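Local coordinates for Pab-dependent poly(a)-specific ribonuclease subunit PAN2 (Neurospora crassa, PDB 4CZW), which probably shortens the poly(A) tails of mRNA, releasing 5'-AMP, as the catalytic subunit of the PAN deadenylation complex, at residues P11-C16 against A382-P387; L68-T73 against C80-L85; L85-D90 against T531-L536; V330-K335 against K339-A344. All coordinates share one frame; numbering follows the deposited sequence.

Interaction 1 of 4, residues P11-C16 against A382-P387; sequences PEYRIC and AAWKMP
Tyr-13 carries the whole contact for its segment, meeting Trp-384 with its ring and Lys-385 with its hydroxyl. Its CG stands beside the backbone N, anti to the carbonyl carbon (chi1 -85°), which sends the ring out of the loop toward the strand. There the outer rim of the Trp-384 indole comes over one face of the phenol in an edge-to-face pair, the planes at 66° and Tyr-13 CG lying 3.8 Å from Trp-384 CZ3. Lys-385 follows an extended path and donates from NZ to Tyr-13 OH at 3.1 Å. A tyrosine suits this place because one side chain offers both a broad apolar face and a polar end: the hydroxyl is also hydrogen-bonded to Glu-376, while Lys-385 NZ has further partners in Ser-4 OG and Thr-379 O. With a leucine here, the indole rim would probably lose the face it packs against, and the buried ammonium would be left without one of its acceptors. After Tyr-13, the carbonyl of Arg-14 accepts from Asn-365, Ile-15 packs on His-341, and Cys-16 lies against Phe-367, so the loop stays close to the sheet. On the strand side, Trp-384 and Lys-385 both face Asn-381 in a geometry that fits a classic beta bulge, just as the chain enters strand 385-394 of the ubiquitin-protease-like domain.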
loop_
_atom_site.group_PDB
_atom_site.type_symbol
_atom_site.label_atom_id
_atom_site.label_comp_id
_atom_site.label_asym_id
_atom_site.label_seq_id
_atom_site.Cartn_x
_atom_site.Cartn_y
_atom_site.Cartn_z
ATOM N N PRO A 11 24.736 -5.626 7.988
ATOM C CA PRO A 11 23.550 -5.632 8.856
ATOM C C PRO A 11 22.444 -4.693 8.372
ATOM O O PRO A 11 21.274 -4.923 8.677
ATOM C CB PRO A 11 24.102 -5.170 10.213
ATOM C CG PRO A 11 25.454 -4.588 9.921
ATOM C CD PRO A 11 25.965 -5.357 8.751
ATOM N N GLU A 12 22.812 -3.659 7.620
ATOM C CA GLU A 12 21.836 -2.728 7.067
ATOM C C GLU A 12 20.963 -3.393 6.002
ATOM O O GLU A 12 19.861 -2.927 5.713
ATOM C CB GLU A 12 22.538 -1.503 6.471
ATOM C CG GLU A 12 23.261 -0.621 7.485
ATOM C CD GLU A 12 24.658 -1.117 7.822
ATOM O OE1 GLU A 12 24.967 -2.293 7.535
ATOM O OE2 GLU A 12 25.451 -0.325 8.373
ATOM N N TYR A 13 21.462 -4.481 5.425
ATOM C CA TYR A 13 20.746 -5.187 4.365
ATOM C C TYR A 13 20.172 -6.523 4.826
ATOM O O TYR A 13 19.442 -7.173 4.082
ATOM C CB TYR A 13 21.665 -5.423 3.163
ATOM C CG TYR A 13 21.739 -4.264 2.195
ATOM C CD1 TYR A 13 20.766 -4.088 1.219
ATOM C CD2 TYR A 13 22.787 -3.356 2.246
ATOM C CE1 TYR A 13 20.831 -3.035 0.327
ATOM C CE2 TYR A 13 22.861 -2.299 1.359
ATOM C CZ TYR A 13 21.881 -2.143 0.402
ATOM O OH TYR A 13 21.950 -1.093 -0.484
ATOM N N ARG A 14 20.504 -6.934 6.046
ATOM C CA ARG A 14 20.061 -8.229 6.555
ATOM C C ARG A 14 18.618 -8.193 7.044
ATOM O O ARG A 14 18.026 -7.122 7.194
ATOM C CB ARG A 14 20.980 -8.703 7.681
ATOM C CG ARG A 14 22.413 -8.940 7.243
ATOM C CD ARG A 14 23.318 -9.216 8.430
ATOM N NE ARG A 14 24.728 -9.204 8.048
ATOM C CZ ARG A 14 25.735 -9.138 8.912
ATOM N NH1 ARG A 14 25.489 -9.072 10.214
ATOM N NH2 ARG A 14 26.987 -9.132 8.477
ATOM N N ILE A 15 18.063 -9.376 7.287
ATOM C CA ILE A 15 16.690 -9.507 7.760
ATOM C C ILE A 15 16.519 -8.931 9.166
ATOM O O ILE A 15 17.262 -9.273 10.085
ATOM C CB ILE A 15 16.230 -10.979 7.770
ATOM C CG1 ILE A 15 16.231 -11.555 6.350
ATOM C CG2 ILE A 15 14.854 -11.090 8.400
ATOM C CD1 ILE A 15 15.619 -12.935 6.244
ATOM N N CYS A 16 15.532 -8.055 9.322
ATOM C CA CYS A 16 15.259 -7.436 10.612
ATOM C C CYS A 16 14.172 -8.199 11.363
ATOM O O CYS A 16 13.047 -8.332 10.883
ATOM C CB CYS A 16 14.853 -5.975 10.425
ATOM S SG CYS A 16 16.085 -4.979 9.559
ATOM N N ALA A 382 27.321 -9.331 -7.335
ATOM C CA ALA A 382 27.022 -10.644 -7.903
ATOM C C ALA A 382 26.919 -11.733 -6.838
ATOM O O ALA A 382 26.414 -12.824 -7.102
ATOM C CB ALA A 382 28.079 -11.020 -8.931
ATOM N N ALA A 383 27.397 -11.430 -5.637
ATOM C CA ALA A 383 27.438 -12.410 -4.559
ATOM C C ALA A 383 26.137 -12.459 -3.762
ATOM O O ALA A 383 25.721 -13.529 -3.318
ATOM C CB ALA A 383 28.604 -12.122 -3.634
ATOM N N TRP A 384 25.492 -11.308 -3.583
ATOM C CA TRP A 384 24.317 -11.247 -2.719
ATOM C C TRP A 384 23.285 -10.179 -3.096
ATOM O O TRP A 384 22.118 -10.288 -2.718
ATOM C CB TRP A 384 24.758 -11.032 -1.267
ATOM C CG TRP A 384 25.539 -9.770 -1.038
ATOM C CD1 TRP A 384 26.890 -9.609 -1.145
ATOM C CD2 TRP A 384 25.013 -8.495 -0.652
ATOM N NE1 TRP A 384 27.237 -8.311 -0.854
ATOM C CE2 TRP A 384 26.102 -7.606 -0.549
ATOM C CE3 TRP A 384 23.726 -8.016 -0.387
ATOM C CZ2 TRP A 384 25.943 -6.270 -0.191
ATOM C CZ3 TRP A 384 23.571 -6.690 -0.032
ATOM C CH2 TRP A 384 24.674 -5.831 0.063
ATOM N N LYS A 385 23.696 -9.152 -3.835
ATOM C CA LYS A 385 22.779 -8.056 -4.147
ATOM C C LYS A 385 22.431 -7.970 -5.631
ATOM O O LYS A 385 23.238 -7.515 -6.441
ATOM C CB LYS A 385 23.362 -6.721 -3.679
ATOM C CG LYS A 385 22.357 -5.583 -3.705
ATOM C CD LYS A 385 23.003 -4.243 -3.418
ATOM C CE LYS A 385 21.993 -3.116 -3.537
ATOM N NZ LYS A 385 22.646 -1.783 -3.457
HETATM N N MSE A 386 21.215 -8.388 -5.973
HETATM C CA MSE A 386 20.753 -8.374 -7.357
HETATM C C MSE A 386 19.339 -7.804 -7.486
HETATM O O MSE A 386 18.462 -8.117 -6.682
HETATM C CB MSE A 386 20.805 -9.784 -7.948
HETATM C CG MSE A 386 22.191 -10.221 -8.390
HETATM SE SE MSE A 386 22.763 -9.286 -10.004
HETATM C CE MSE A 386 24.441 -8.534 -9.363
ATOM N N PRO A 387 19.117 -6.966 -8.510
ATOM C CA PRO A 387 17.811 -6.346 -8.753
ATOM C C PRO A 387 16.792 -7.332 -9.318
ATOM O O PRO A 387 17.148 -8.195 -10.120
ATOM C CB PRO A 387 18.133 -5.253 -9.774
ATOM C CG PRO A 387 19.301 -5.789 -10.519
ATOM C CD PRO A 387 20.116 -6.554 -9.512
#

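Interaction 2 of 4, residues L68-T73 against C80-L85; sequences LQHAAT and CLLCEL. With ZN (zinc ion), chain B.
The carbonyl O of His-70, whose ring crosses to the second helix, is gripped twice: by Thr-73 N and by Thr-73 OG1, the latter at 2.6 Å in the carbonyl plane. This pair closes the end of helix 61-71 one turn after its zinc-binding histidine, and Thr-73 OG1 is also hydrogen-bonded to Cys-75 N. With CG anti to the backbone N (chi1 170°), the imidazole swings toward the other segment and binds zinc through NE2 at 2.0 Å. Cys-80 SG and Cys-83 SG each bind the same ion at 2.3 Å, and Cys-75 completes the site of three cysteines and one histidine. Cys-80 is the N-cap residue and Cys-83 sits in the first turn, so the helix start brings both sulfurs to one metal. Leu-82 lies against the ring obliquely, its CD2 3.5 Å from His-70 CG. Were an alanine to take its place, a gap would probably open beside the imidazole, leaving its tilt less firmly set. The small Ala-71 lets the helices come near, its CB 4.0 Å from Cys-83 O. Helix 130-149 packs on Leu-82 through Ile-145, and the short helix 404-407 covers the first segment with Trp-405.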
loop_
_atom_site.group_PDB
_atom_site.type_symbol
_atom_site.label_atom_id
_atom_site.label_comp_id
_atom_site.label_asym_id
_atom_site.label_seq_id
_atom_site.Cartn_x
_atom_site.Cartn_y
_atom_site.Cartn_z
ATOM N N LEU A 68 -5.263 6.379 -5.034
ATOM C CA LEU A 68 -5.993 7.299 -4.170
ATOM C C LEU A 68 -7.264 7.822 -4.834
ATOM O O LEU A 68 -8.287 7.997 -4.174
ATOM C CB LEU A 68 -5.096 8.469 -3.760
ATOM C CG LEU A 68 -3.970 8.131 -2.781
ATOM C CD1 LEU A 68 -3.083 9.341 -2.544
ATOM C CD2 LEU A 68 -4.540 7.618 -1.468
ATOM N N GLN A 69 -7.195 8.070 -6.139
ATOM C CA GLN A 69 -8.355 8.553 -6.882
ATOM C C GLN A 69 -9.454 7.496 -6.925
ATOM O O GLN A 69 -10.633 7.823 -7.041
ATOM C CB GLN A 69 -7.964 8.960 -8.305
ATOM C CG GLN A 69 -6.966 10.109 -8.390
ATOM C CD GLN A 69 -7.539 11.432 -7.926
ATOM O OE1 GLN A 69 -8.755 11.609 -7.857
ATOM N NE2 GLN A 69 -6.660 12.376 -7.605
ATOM N N HIS A 70 -9.062 6.229 -6.831
ATOM C CA HIS A 70 -10.027 5.135 -6.821
ATOM C C HIS A 70 -10.549 4.846 -5.418
ATOM O O HIS A 70 -11.749 4.660 -5.220
ATOM C CB HIS A 70 -9.413 3.862 -7.404
ATOM C CG HIS A 70 -10.267 2.647 -7.216
ATOM N ND1 HIS A 70 -11.411 2.421 -7.950
ATOM C CD2 HIS A 70 -10.157 1.602 -6.363
ATOM C CE1 HIS A 70 -11.962 1.285 -7.566
ATOM N NE2 HIS A 70 -11.221 0.767 -6.602
ATOM N N ALA A 71 -9.640 4.803 -4.449
ATOM C CA ALA A 71 -9.998 4.505 -3.067
ATOM C C ALA A 71 -10.953 5.547 -2.493
ATOM O O ALA A 71 -11.740 5.254 -1.593
ATOM C CB ALA A 71 -8.747 4.407 -2.209
ATOM N N ALA A 72 -10.886 6.762 -3.026
ATOM C CA ALA A 72 -11.710 7.862 -2.541
ATOM C C ALA A 72 -13.131 7.816 -3.099
ATOM O O ALA A 72 -13.967 8.650 -2.750
ATOM C CB ALA A 72 -11.056 9.192 -2.880
ATOM N N THR A 73 -13.403 6.846 -3.967
ATOM C CA THR A 73 -14.733 6.702 -4.550
ATOM C C THR A 73 -15.649 5.909 -3.625
ATOM O O THR A 73 -15.284 5.598 -2.491
ATOM C CB THR A 73 -14.686 6.009 -5.926
ATOM O OG1 THR A 73 -14.309 4.635 -5.764
ATOM C CG2 THR A 73 -13.691 6.706 -6.843
ATOM N N CYS A 80 -10.616 -5.816 -2.890
ATOM C CA CYS A 80 -10.298 -4.860 -3.942
ATOM C C CYS A 80 -8.900 -4.303 -3.703
ATOM O O CYS A 80 -8.718 -3.386 -2.902
ATOM C CB CYS A 80 -11.331 -3.732 -3.977
ATOM S SG CYS A 80 -11.036 -2.459 -5.221
ATOM N N LEU A 81 -7.918 -4.867 -4.400
ATOM C CA LEU A 81 -6.511 -4.572 -4.143
ATOM C C LEU A 81 -6.133 -3.116 -4.403
ATOM O O LEU A 81 -5.220 -2.590 -3.768
ATOM C CB LEU A 81 -5.623 -5.492 -4.983
ATOM C CG LEU A 81 -5.748 -6.985 -4.673
ATOM C CD1 LEU A 81 -4.797 -7.800 -5.536
ATOM C CD2 LEU A 81 -5.501 -7.250 -3.195
ATOM N N LEU A 82 -6.827 -2.469 -5.333
ATOM C CA LEU A 82 -6.538 -1.074 -5.643
ATOM C C LEU A 82 -6.958 -0.166 -4.492
ATOM O O LEU A 82 -6.264 0.798 -4.166
ATOM C CB LEU A 82 -7.231 -0.648 -6.937
ATOM C CG LEU A 82 -6.869 0.754 -7.433
ATOM C CD1 LEU A 82 -5.360 0.910 -7.528
ATOM C CD2 LEU A 82 -7.520 1.033 -8.775
ATOM N N CYS A 83 -8.097 -0.477 -3.881
ATOM C CA CYS A 83 -8.544 0.241 -2.692
ATOM C C CYS A 83 -7.559 0.034 -1.551
ATOM O O CYS A 83 -7.174 0.984 -0.868
ATOM C CB CYS A 83 -9.942 -0.218 -2.270
ATOM S SG CYS A 83 -11.297 0.638 -3.099
ATOM N N GLU A 84 -7.155 -1.217 -1.356
ATOM C CA GLU A 84 -6.183 -1.562 -0.329
ATOM C C GLU A 84 -4.847 -0.876 -0.598
ATOM O O GLU A 84 -4.140 -0.495 0.333
ATOM C CB GLU A 84 -5.998 -3.079 -0.254
ATOM C CG GLU A 84 -7.279 -3.848 0.040
ATOM C CD GLU A 84 -7.808 -3.593 1.440
ATOM O OE1 GLU A 84 -7.003 -3.244 2.329
ATOM O OE2 GLU A 84 -9.030 -3.743 1.651
ATOM N N LEU A 85 -4.509 -0.719 -1.875
ATOM C CA LEU A 85 -3.297 -0.007 -2.264
ATOM C C LEU A 85 -3.374 1.455 -1.848
ATOM O O LEU A 85 -2.386 2.034 -1.398
ATOM C CB LEU A 85 -3.062 -0.112 -3.773
ATOM C CG LEU A 85 -2.108 -1.209 -4.250
ATOM C CD1 LEU A 85 -2.029 -1.225 -5.765
ATOM C CD2 LEU A 85 -0.727 -1.010 -3.651
HETATM ZN ZN ZN B . -11.960 -0.362 -5.079
#

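Interaction 3 of 4, residues L85-D90 against T531-L536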
loop_
_atom_site.group_PDB
_atom_site.type_symbol
_atom_site.label_atom_id
_atom_site.label_comp_id
_atom_site.label_asym_id
_atom_site.label_seq_id
_atom_site.Cartn_x
_atom_site.Cartn_y
_atom_site.Cartn_z
ATOM N N LEU A 85 -4.509 -0.719 -1.875
ATOM C CA LEU A 85 -3.297 -0.007 -2.264
ATOM C C LEU A 85 -3.374 1.455 -1.848
ATOM O O LEU A 85 -2.386 2.034 -1.398
ATOM C CB LEU A 85 -3.062 -0.112 -3.773
ATOM C CG LEU A 85 -2.108 -1.209 -4.250
ATOM C CD1 LEU A 85 -2.029 -1.225 -5.765
ATOM C CD2 LEU A 85 -0.727 -1.010 -3.651
ATOM N N GLY A 86 -4.554 2.046 -2.000
ATOM C CA GLY A 86 -4.773 3.423 -1.601
ATOM C C GLY A 86 -4.627 3.597 -0.103
ATOM O O GLY A 86 -4.088 4.600 0.364
ATOM N N TYR A 87 -5.106 2.611 0.650
ATOM C CA TYR A 87 -5.023 2.640 2.107
ATOM C C TYR A 87 -3.571 2.598 2.570
ATOM O O TYR A 87 -3.166 3.367 3.442
ATOM C CB TYR A 87 -5.799 1.470 2.718
ATOM C CG TYR A 87 -7.262 1.421 2.334
ATOM C CD1 TYR A 87 -7.954 2.577 1.993
ATOM C CD2 TYR A 87 -7.951 0.215 2.316
ATOM C CE1 TYR A 87 -9.291 2.531 1.642
ATOM C CE2 TYR A 87 -9.287 0.162 1.967
ATOM C CZ TYR A 87 -9.952 1.321 1.631
ATOM O OH TYR A 87 -11.283 1.269 1.282
ATOM N N VAL A 88 -2.794 1.696 1.979
ATOM C CA VAL A 88 -1.385 1.547 2.323
ATOM C C VAL A 88 -0.592 2.793 1.940
ATOM O O VAL A 88 0.235 3.274 2.715
ATOM C CB VAL A 88 -0.764 0.313 1.636
ATOM C CG1 VAL A 88 0.724 0.226 1.936
ATOM C CG2 VAL A 88 -1.474 -0.953 2.087
ATOM N N PHE A 89 -0.856 3.314 0.746
ATOM C CA PHE A 89 -0.193 4.527 0.276
ATOM C C PHE A 89 -0.529 5.710 1.174
ATOM O O PHE A 89 0.317 6.566 1.437
ATOM C CB PHE A 89 -0.592 4.840 -1.168
ATOM C CG PHE A 89 -0.053 3.864 -2.175
ATOM C CD1 PHE A 89 0.935 2.957 -1.827
ATOM C CD2 PHE A 89 -0.532 3.859 -3.474
ATOM C CE1 PHE A 89 1.431 2.061 -2.754
ATOM C CE2 PHE A 89 -0.040 2.967 -4.406
ATOM C CZ PHE A 89 0.944 2.067 -4.046
ATOM N N ASP A 90 -1.772 5.747 1.642
ATOM C CA ASP A 90 -2.233 6.812 2.520
ATOM C C ASP A 90 -1.518 6.746 3.864
ATOM O O ASP A 90 -1.172 7.773 4.444
ATOM C CB ASP A 90 -3.748 6.723 2.718
ATOM C CG ASP A 90 -4.340 8.001 3.272
ATOM O OD1 ASP A 90 -3.743 9.076 3.050
ATOM O OD2 ASP A 90 -5.404 7.931 3.920
ATOM N N THR A 531 -15.555 -2.786 4.140
ATOM C CA THR A 531 -16.715 -1.907 4.239
ATOM C C THR A 531 -16.646 -1.057 5.503
ATOM O O THR A 531 -16.869 0.154 5.462
ATOM C CB THR A 531 -18.034 -2.705 4.237
ATOM O OG1 THR A 531 -18.124 -3.479 3.035
ATOM C CG2 THR A 531 -19.228 -1.765 4.319
ATOM N N ALA A 532 -16.329 -1.696 6.623
ATOM C CA ALA A 532 -16.210 -0.994 7.894
ATOM C C ALA A 532 -14.970 -0.108 7.913
ATOM O O ALA A 532 -14.997 0.998 8.452
ATOM C CB ALA A 532 -16.171 -1.984 9.043
ATOM N N TYR A 533 -13.887 -0.602 7.322
ATOM C CA TYR A 533 -12.642 0.152 7.246
ATOM C C TYR A 533 -12.829 1.420 6.424
ATOM O O TYR A 533 -12.259 2.466 6.737
ATOM C CB TYR A 533 -11.526 -0.707 6.641
ATOM C CG TYR A 533 -10.167 -0.039 6.632
ATOM C CD1 TYR A 533 -9.788 0.797 5.587
ATOM C CD2 TYR A 533 -9.262 -0.250 7.663
ATOM C CE1 TYR A 533 -8.548 1.410 5.577
ATOM C CE2 TYR A 533 -8.021 0.357 7.660
ATOM C CZ TYR A 533 -7.669 1.184 6.615
ATOM O OH TYR A 533 -6.434 1.791 6.608
ATOM N N LYS A 534 -13.630 1.315 5.367
ATOM C CA LYS A 534 -13.877 2.432 4.463
ATOM C C LYS A 534 -14.476 3.619 5.209
ATOM O O LYS A 534 -14.128 4.768 4.941
ATOM C CB LYS A 534 -14.803 2.001 3.325
ATOM C CG LYS A 534 -14.956 3.027 2.216
ATOM C CD LYS A 534 -15.914 2.532 1.145
ATOM C CE LYS A 534 -16.046 3.531 0.007
ATOM N NZ LYS A 534 -14.768 3.697 -0.739
ATOM N N LYS A 535 -15.371 3.331 6.149
ATOM C CA LYS A 535 -15.993 4.368 6.964
ATOM C C LYS A 535 -14.950 5.111 7.787
ATOM O O LYS A 535 -14.903 6.341 7.787
ATOM C CB LYS A 535 -17.054 3.764 7.886
ATOM C CG LYS A 535 -18.165 3.027 7.162
ATOM C CD LYS A 535 -19.152 2.424 8.146
ATOM C CE LYS A 535 -20.245 1.651 7.429
ATOM N NZ LYS A 535 -21.199 1.028 8.386
ATOM N N LEU A 536 -14.111 4.353 8.485
ATOM C CA LEU A 536 -13.074 4.930 9.331
ATOM C C LEU A 536 -12.051 5.704 8.506
ATOM O O LEU A 536 -11.581 6.762 8.922
ATOM C CB LEU A 536 -12.377 3.835 10.141
ATOM C CG LEU A 536 -13.289 2.967 11.010
ATOM C CD1 LEU A 536 -12.475 1.966 11.814
ATOM C CD2 LEU A 536 -14.137 3.835 11.926
HETATM O O HOH W 1 -12.027 2.875 -0.495
HETATM O O HOH W 2 -5.319 3.758 5.565
#
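The rings of Tyr-87 and Tyr-533 slide past one another in opposite directions, each reaching toward the helix that bears the other. Their planes are inclined at 48° with centroids 4.7 Å apart, an oblique meeting in which the CD1-CE1 side of Tyr-533 comes over one face of Tyr-87, Tyr-533 CE1 lying 3.5 Å from Tyr-87 CG. Passing in this way leaves each hydroxyl near the other helix, where a water bridges it. One water, in the plane of the Tyr-533 ring at its edge, donates to Tyr-533 OH and, at 3.0 Å, to Tyr-87 O; Asn-559 O is a further partner of that hydroxyl. The second water joins Tyr-87 OH to Lys-534, accepting from Lys-534 NZ at 2.9 Å. A bend at the end of the lysine chain (chi4 65°) places NZ where it reaches both this water and Thr-73 O, beside the zinc site. Tyrosines suit such a seam, giving apolar surface in the middle and polar ends for water. Trp-537, one turn further along helix 529-541, also meets the Tyr-87 ring. The contact joins helix 81-94 of the ubiquitin-protease-like domain to helix 529-541 of the exonuclease domain, and that helix packs on strand 490-496 through Ala-532 and Lys-535.

Interaction 4 of 4, residues V330-K335 against K339-A344; sequences VNVETK and KSHLVA
The imidazole of His-341 meets Val-332 obliquely, its CE1 4.1 Å from Val-332 CB, and its NE2 is hydrogen-bonded to Asn-365 OD1. The other flat group is the amide of Asn-331. Its CG stands opposite the backbone N (chi1 -175°), which brings OD1 within 3.6 Å of Leu-342 CD2 and also close to Ser-340 CB. A water donates to this OD1 and is hydrogen-bonded to Ser-340 OG at 2.9 Å, so the two polar side chains are linked through solvent on a partly exposed part of the sheet. Both groups ride on a beta hairpin, strands 321-334 and 339-347, whose antiparallel pairing is fixed by two hydrogen-bonded pairs. Val-330 N gives Val-343 O a nearly straight bond of 2.9 Å (174° at the hydrogen), and Val-343 N returns one to Val-330 O. Val-332 and His-341 exchange the same two bonds, and between them Asn-331 and Leu-342 form a non-hydrogen-bonded pair. Beta-branched valines suit extended strands, and three of them cluster on the face that bears His-341: Val-343 CG2 lies 3.8 Å from Val-330 CB and 3.9 Å from Val-332 CG2. Across the sheet, on the face of Asn-331 and Leu-342, helix 130-149 supplies Pro-130 and Val-134 as an apolar cover for the leucine.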
loop_
_atom_site.group_PDB
_atom_site.type_symbol
_atom_site.label_atom_id
_atom_site.label_comp_id
_atom_site.label_asym_id
_atom_site.label_seq_id
_atom_site.Cartn_x
_atom_site.Cartn_y
_atom_site.Cartn_z
ATOM N N VAL A 330 15.062 -5.188 -4.656
ATOM C CA VAL A 330 16.354 -5.866 -4.646
ATOM C C VAL A 330 16.340 -7.154 -3.827
ATOM O O VAL A 330 15.861 -7.176 -2.693
ATOM C CB VAL A 330 17.453 -4.936 -4.092
ATOM C CG1 VAL A 330 18.799 -5.639 -4.098
ATOM C CG2 VAL A 330 17.515 -3.650 -4.902
ATOM N N ASN A 331 16.869 -8.225 -4.410
ATOM C CA ASN A 331 17.011 -9.492 -3.704
ATOM C C ASN A 331 18.329 -9.543 -2.942
ATOM O O ASN A 331 19.392 -9.290 -3.509
ATOM C CB ASN A 331 16.920 -10.668 -4.678
ATOM C CG ASN A 331 16.938 -12.012 -3.973
ATOM O OD1 ASN A 331 15.896 -12.521 -3.561
ATOM N ND2 ASN A 331 18.124 -12.595 -3.836
ATOM N N VAL A 332 18.255 -9.869 -1.656
ATOM C CA VAL A 332 19.443 -9.941 -0.813
ATOM C C VAL A 332 19.655 -11.354 -0.282
ATOM O O VAL A 332 18.823 -11.880 0.457
ATOM C CB VAL A 332 19.354 -8.964 0.373
ATOM C CG1 VAL A 332 20.553 -9.134 1.291
ATOM C CG2 VAL A 332 19.254 -7.529 -0.127
ATOM N N GLU A 333 20.775 -11.963 -0.661
ATOM C CA GLU A 333 21.088 -13.324 -0.241
ATOM C C GLU A 333 21.958 -13.348 1.011
ATOM O O GLU A 333 22.796 -12.471 1.216
ATOM C CB GLU A 333 21.791 -14.085 -1.369
ATOM C CG GLU A 333 20.968 -14.239 -2.635
ATOM C CD GLU A 333 21.700 -15.017 -3.711
ATOM O OE1 GLU A 333 22.816 -15.504 -3.437
ATOM O OE2 GLU A 333 21.159 -15.141 -4.831
ATOM N N THR A 334 21.748 -14.357 1.849
ATOM C CA THR A 334 22.582 -14.574 3.025
ATOM C C THR A 334 23.278 -15.924 2.890
ATOM O O THR A 334 22.637 -16.921 2.568
ATOM C CB THR A 334 21.758 -14.533 4.326
ATOM O OG1 THR A 334 21.031 -13.300 4.393
ATOM C CG2 THR A 334 22.667 -14.651 5.540
ATOM N N LYS A 335 24.587 -15.956 3.129
ATOM C CA LYS A 335 25.374 -17.164 2.886
ATOM C C LYS A 335 25.006 -18.303 3.830
ATOM O O LYS A 335 24.830 -19.446 3.400
ATOM C CB LYS A 335 26.874 -16.876 3.006
ATOM C CG LYS A 335 27.734 -18.057 2.570
ATOM C CD LYS A 335 29.190 -17.921 2.996
ATOM C CE LYS A 335 29.968 -16.981 2.091
ATOM N NZ LYS A 335 31.425 -17.013 2.403
ATOM N N LYS A 339 19.468 -18.328 2.295
ATOM C CA LYS A 339 18.100 -17.843 2.131
ATOM C C LYS A 339 18.064 -16.631 1.211
ATOM O O LYS A 339 18.977 -16.426 0.406
ATOM C CB LYS A 339 17.477 -17.475 3.480
ATOM C CG LYS A 339 18.286 -16.476 4.314
ATOM C CD LYS A 339 17.497 -15.999 5.533
ATOM C CE LYS A 339 18.398 -15.764 6.741
ATOM N NZ LYS A 339 17.602 -15.735 8.004
ATOM N N SER A 340 17.010 -15.828 1.350
ATOM C CA SER A 340 16.868 -14.578 0.606
ATOM C C SER A 340 15.682 -13.771 1.135
ATOM O O SER A 340 14.688 -14.340 1.579
ATOM C CB SER A 340 16.702 -14.849 -0.901
ATOM O OG SER A 340 15.523 -15.586 -1.176
ATOM N N HIS A 341 15.794 -12.448 1.104
ATOM C CA HIS A 341 14.648 -11.580 1.372
ATOM C C HIS A 341 14.798 -10.304 0.553
ATOM O O HIS A 341 15.858 -10.054 -0.021
ATOM C CB HIS A 341 14.512 -11.258 2.865
ATOM C CG HIS A 341 15.267 -10.039 3.293
ATOM N ND1 HIS A 341 16.640 -10.016 3.401
ATOM C CD2 HIS A 341 14.840 -8.803 3.647
ATOM C CE1 HIS A 341 17.027 -8.817 3.799
ATOM N NE2 HIS A 341 15.954 -8.063 3.956
ATOM N N LEU A 342 13.742 -9.500 0.489
ATOM C CA LEU A 342 13.741 -8.347 -0.403
ATOM C C LEU A 342 13.822 -7.008 0.323
ATOM O O LEU A 342 13.247 -6.829 1.397
ATOM C CB LEU A 342 12.491 -8.376 -1.281
ATOM C CG LEU A 342 12.210 -9.719 -1.953
ATOM C CD1 LEU A 342 10.882 -9.689 -2.687
ATOM C CD2 LEU A 342 13.339 -10.097 -2.898
ATOM N N VAL A 343 14.545 -6.070 -0.279
ATOM C CA VAL A 343 14.582 -4.694 0.196
ATOM C C VAL A 343 14.237 -3.766 -0.961
ATOM O O VAL A 343 14.103 -4.213 -2.101
ATOM C CB VAL A 343 15.959 -4.312 0.772
ATOM C CG1 VAL A 343 16.336 -5.246 1.916
ATOM C CG2 VAL A 343 17.018 -4.338 -0.320
ATOM N N ALA A 344 14.091 -2.478 -0.673
ATOM C CA ALA A 344 13.755 -1.511 -1.709
ATOM C C ALA A 344 14.659 -0.287 -1.645
ATOM O O ALA A 344 14.757 0.372 -0.610
ATOM C CB ALA A 344 12.296 -1.098 -1.591
HETATM O O HOH W 3 14.597 -14.743 -3.782
#

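Overall arrangement
The four contacts fall into two neighbouring pairs. Interactions 1 and 4 both reach one beta sheet, interaction 1 partly by way of a loop, and their centres are about 5 Å apart: strand 385-394 lies beside strand 321-334, with backbone bonds joining Asn-331 to Met-386 and Glu-333 to Trp-384. Interactions 2 and 3 share Leu-85 and helix 81-94, the zinc contact at its start and the interdomain seam further on. Interactions 1, 2 and 3 are buried, whereas interaction 4 is partly exposed. Their chemistry differs accordingly: a loop side chain clasped by aromatic and charged groups in 1, metal coordination in 2, water-bridged tyrosines between domains in 3, and regular backbone bonding in 4.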